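Local atomic coordinates of iron-containing alcohol dehydrogenase (Ralstonia eutropha, PDB entry 3JZD), a protein that probably reduces maleylacetate to 3-oxoadipate with NADH or NADPH, as a homodimeric member of the iron-containing alcohol dehydrogenase family that binds NAD. Residues A296-F299 with D300-Q303; E342-R345 with A346-A350. One frame throughout, in Å; residues are numbered along the deposited sequence.

Interaction 1: A296-F299 with D300-Q303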
loop_
_atom_site.group_PDB
_atom_site.type_symbol
_atom_site.label_atom_id
_atom_site.label_comp_id
_atom_site.label_asym_id
_atom_site.label_seq_id
_atom_site.Cartn_x
_atom_site.Cartn_y
_atom_site.Cartn_z
ATOM N N ALA A 296 5.665 9.510 -26.733
ATOM C CA ALA A 296 4.701 9.724 -27.808
ATOM C C ALA A 296 3.297 9.337 -27.392
ATOM O O ALA A 296 2.315 9.997 -27.790
ATOM C CB ALA A 296 5.113 8.966 -29.083
ATOM N N THR A 297 3.202 8.257 -26.613
ATOM C CA THR A 297 1.926 7.729 -26.182
ATOM C C THR A 297 1.202 8.710 -25.263
ATOM O O THR A 297 0.011 8.929 -25.426
ATOM C CB THR A 297 2.072 6.291 -25.572
ATOM O OG1 THR A 297 2.679 5.432 -26.535
ATOM C CG2 THR A 297 0.725 5.693 -25.188
ATOM N N LEU A 298 1.924 9.310 -24.314
ATOM C CA LEU A 298 1.317 10.271 -23.375
ATOM C C LEU A 298 0.942 11.586 -24.070
ATOM O O LEU A 298 -0.056 12.227 -23.739
ATOM C CB LEU A 298 2.258 10.478 -22.153
ATOM C CG LEU A 298 2.247 9.191 -21.307
ATOM C CD1 LEU A 298 3.374 9.095 -20.337
ATOM C CD2 LEU A 298 0.829 9.112 -20.601
ATOM N N PHE A 299 1.754 11.977 -25.047
ATOM C CA PHE A 299 1.460 13.117 -25.885
ATOM C C PHE A 299 0.124 12.887 -26.574
ATOM O O PHE A 299 -0.744 13.745 -26.519
ATOM C CB PHE A 299 2.523 13.292 -26.936
ATOM C CG PHE A 299 2.285 14.443 -27.839
ATOM C CD1 PHE A 299 1.482 14.300 -28.965
ATOM C CD2 PHE A 299 2.890 15.661 -27.604
ATOM C CE1 PHE A 299 1.267 15.382 -29.853
ATOM C CE2 PHE A 299 2.681 16.743 -28.504
ATOM C CZ PHE A 299 1.870 16.594 -29.605
ATOM N N ASP A 300 -0.025 11.730 -27.212
ATOM C CA ASP A 300 -1.283 11.389 -27.895
ATOM C C ASP A 300 -2.471 11.332 -26.944
ATOM O O ASP A 300 -3.582 11.685 -27.325
ATOM C CB ASP A 300 -1.218 10.034 -28.624
ATOM C CG ASP A 300 -0.306 10.034 -29.799
ATOM O OD1 ASP A 300 0.136 11.123 -30.231
ATOM O OD2 ASP A 300 0.013 8.915 -30.292
ATOM N N LEU A 301 -2.263 10.855 -25.726
ATOM C CA LEU A 301 -3.366 10.760 -24.759
ATOM C C LEU A 301 -3.909 12.154 -24.445
ATOM O O LEU A 301 -5.140 12.352 -24.253
ATOM C CB LEU A 301 -2.871 10.102 -23.465
ATOM C CG LEU A 301 -3.845 9.660 -22.376
ATOM C CD1 LEU A 301 -4.840 8.689 -23.002
ATOM C CD2 LEU A 301 -3.030 9.014 -21.240
ATOM N N ALA A 302 -2.998 13.138 -24.427
ATOM C CA ALA A 302 -3.398 14.519 -24.178
ATOM C C ALA A 302 -4.073 15.069 -25.414
ATOM O O ALA A 302 -5.185 15.600 -25.346
ATOM C CB ALA A 302 -2.184 15.424 -23.824
ATOM N N GLN A 303 -3.377 14.946 -26.538
ATOM C CA GLN A 303 -3.847 15.551 -27.766
ATOM C C GLN A 303 -5.196 15.056 -28.284
ATOM O O GLN A 303 -6.045 15.855 -28.649
ATOM C CB GLN A 303 -2.840 15.383 -28.873
ATOM C CG GLN A 303 -3.139 16.442 -29.936
ATOM C CD GLN A 303 -2.368 16.256 -31.173
ATOM O OE1 GLN A 303 -2.206 15.133 -31.646
ATOM N NE2 GLN A 303 -1.915 17.363 -31.755
#
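Phe299 and Gln303, one helical turn apart, lie side by side and point the same way. CG of Phe299 stands anti to the backbone N (chi1 180°), which swings the ring outward from the helix with a modest lean toward the next turn, where CE1 lies 3.9 Å from Gln303 OE1. Ring and amide planes are 66° apart, so the two flat groups do not stack. The carboxylate of Asp300 meets the same ring at its edge, with OD1 in the ring plane and 3.7 Å from Phe299 CD1. OD2 is directed elsewhere, to a salt bridge with Arg356, whose side chain also touches Phe299.

Apolar contact is made by the leucines: Leu298 CD2 and Leu301 CD2 approach to 3.9 Å, their side chains running alongside each other. Both are buried, and both reach Ile176 of helix 165-182; Leu298 extends further, to Leu265 and Leu269 of helix 257-272. Residues 296-303 form about two amphipathic turns of helix 294-304, in the all-helical C-terminal domain of this dehydrogenase family, with leucines facing the neighbouring helices.

Backbone bonds are regular i to i+4 pairs. Asp300 N donates to Ala296 O at 3.0 Å, and Gln303 N to Phe299 O at 2.9 Å with an N-H...O angle of 170°. Phe299 O also receives a weak bond from Ala302 N.

Interaction 2: E342-R345 with A346-A350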
loop_
_atom_site.group_PDB
_atom_site.type_symbol
_atom_site.label_atom_id
_atom_site.label_comp_id
_atom_site.label_asym_id
_atom_site.label_seq_id
_atom_site.Cartn_x
_atom_site.Cartn_y
_atom_site.Cartn_z
ATOM N N GLU A 342 21.960 23.013 -22.756
ATOM C CA GLU A 342 21.517 22.822 -24.116
ATOM C C GLU A 342 20.367 21.835 -24.270
ATOM O O GLU A 342 19.364 22.175 -24.847
ATOM C CB GLU A 342 22.690 22.480 -25.053
ATOM C CG GLU A 342 22.260 22.419 -26.538
ATOM C CD GLU A 342 23.328 21.862 -27.504
ATOM O OE1 GLU A 342 24.425 22.473 -27.618
ATOM O OE2 GLU A 342 23.029 20.841 -28.185
ATOM N N PRO A 343 20.520 20.602 -23.791
ATOM C CA PRO A 343 19.387 19.708 -23.924
ATOM C C PRO A 343 18.146 20.177 -23.118
ATOM O O PRO A 343 17.050 19.895 -23.518
ATOM C CB PRO A 343 19.928 18.365 -23.435
ATOM C CG PRO A 343 21.090 18.719 -22.500
ATOM C CD PRO A 343 21.681 19.954 -23.156
ATOM N N ILE A 344 18.319 20.895 -22.015
ATOM C CA ILE A 344 17.143 21.453 -21.298
ATOM C C ILE A 344 16.482 22.541 -22.135
ATOM O O ILE A 344 15.247 22.597 -22.230
ATOM C CB ILE A 344 17.471 22.004 -19.882
ATOM C CG1 ILE A 344 17.640 20.835 -18.907
ATOM C CG2 ILE A 344 16.360 22.986 -19.376
ATOM C CD1 ILE A 344 16.380 20.030 -18.615
ATOM N N ARG A 345 17.304 23.373 -22.770
ATOM C CA ARG A 345 16.778 24.424 -23.622
ATOM C C ARG A 345 16.026 23.829 -24.831
ATOM O O ARG A 345 15.028 24.383 -25.267
ATOM C CB ARG A 345 17.894 25.351 -24.099
ATOM C CG ARG A 345 17.354 26.446 -25.021
ATOM C CD ARG A 345 16.421 27.360 -24.251
ATOM N NE ARG A 345 15.956 28.462 -25.068
ATOM C CZ ARG A 345 14.970 28.362 -25.953
ATOM N NH1 ARG A 345 14.366 27.186 -26.177
ATOM N NH2 ARG A 345 14.602 29.426 -26.647
ATOM N N ALA A 346 16.509 22.711 -25.367
ATOM C CA ALA A 346 15.849 22.023 -26.497
ATOM C C ALA A 346 14.529 21.339 -26.031
ATOM O O ALA A 346 13.548 21.288 -26.785
ATOM C CB ALA A 346 16.817 20.963 -27.133
ATOM N N LEU A 347 14.523 20.827 -24.790
ATOM C CA LEU A 347 13.312 20.236 -24.209
ATOM C C LEU A 347 12.272 21.327 -24.175
ATOM O O LEU A 347 11.163 21.141 -24.618
ATOM C CB LEU A 347 13.565 19.741 -22.773
ATOM C CG LEU A 347 12.420 19.163 -21.910
ATOM C CD1 LEU A 347 12.989 18.450 -20.658
ATOM C CD2 LEU A 347 11.341 20.278 -21.515
ATOM N N LEU A 348 12.653 22.476 -23.650
ATOM C CA LEU A 348 11.743 23.611 -23.527
ATOM C C LEU A 348 11.197 24.118 -24.862
ATOM O O LEU A 348 10.032 24.527 -24.946
ATOM C CB LEU A 348 12.466 24.741 -22.794
ATOM C CG LEU A 348 12.617 24.556 -21.288
ATOM C CD1 LEU A 348 13.586 25.547 -20.713
ATOM C CD2 LEU A 348 11.259 24.696 -20.639
ATOM N N GLN A 349 12.029 24.101 -25.907
ATOM C CA GLN A 349 11.613 24.587 -27.209
ATOM C C GLN A 349 10.540 23.627 -27.773
ATOM O O GLN A 349 9.528 24.062 -28.332
ATOM C CB GLN A 349 12.788 24.645 -28.174
ATOM C CG GLN A 349 12.448 25.289 -29.511
ATOM C CD GLN A 349 12.144 26.766 -29.349
ATOM O OE1 GLN A 349 12.742 27.435 -28.502
ATOM N NE2 GLN A 349 11.236 27.278 -30.143
ATOM N N ALA A 350 10.802 22.325 -27.657
ATOM C CA ALA A 350 9.870 21.289 -28.125
ATOM C C ALA A 350 8.526 21.335 -27.371
ATOM O O ALA A 350 7.471 21.160 -27.962
ATOM C CB ALA A 350 10.521 19.869 -28.011
#
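Arg345 and Gln349 join through their side chains across one turn of helix. NH1 of Arg345 donates to OE1 of Gln349 at 2.8 Å, with an N-H...O angle of 156°; it arrives in the amide carbonyl plane, on a lone pair. A second, weak bond runs from Arg345 NH2 to the same Gln349 OE1 at 3.3 Å, so one oxygen takes both terminal nitrogens at the edge of the guanidinium. The two flat groups are nearly coplanar, 25° apart. Both chains leave the backbone with CG anti to N and then bend at chi2, which brings their ends together.

On another side of the helix the contact is apolar and looser: Ile344 CG2 lies 4.0 Å from Leu348 CD1, and Ile344 CD1 is 4.3 Å from Leu347 CD1. Beneath both sets run i to i+4 backbone bonds, among them Leu348 N to Ile344 O at 3.0 Å and Gln349 N to Arg345 O at 3.1 Å.

In the next shell, Arg345 NE forms a salt bridge with Asp322, while Gln349 NE2 is hydrogen-bonded to Glu318 and Glu353. With NE held by Asp322 and NE2 by the two glutamates, the rotation of the guanidinium and of the amide is probably fixed.

Helix 341-353 packs against three others: Arg345, Gln349 and Leu348 lie on helix 321-328, Leu347 lies on helices 241-253 and 257-272, and Ile344 reaches all three, through Ala328, Leu241 and Tyr271.

How the interactions relate
Interactions 1 and 2 each sit within a single helix, 294-304 and 341-353, in the same C-terminal domain, their centres about 19 Å apart and their nearest atoms about 7 Å apart without touching. Helix 257-272 is a shared neighbour, meeting Leu298, Phe299 and Ala302 of interaction 1 and Pro343, Ile344 and Leu347 of interaction 2. Interaction 1 is the more buried, with five of eight touching residues enclosed, against three of eight in the partly exposed interaction 2. The chemistry differs accordingly: Asp300 and Arg345 both have salt-bridge partners outside their segments, Arg356 and Asp322, but only interaction 2 also has a side-chain hydrogen bond between its own segments.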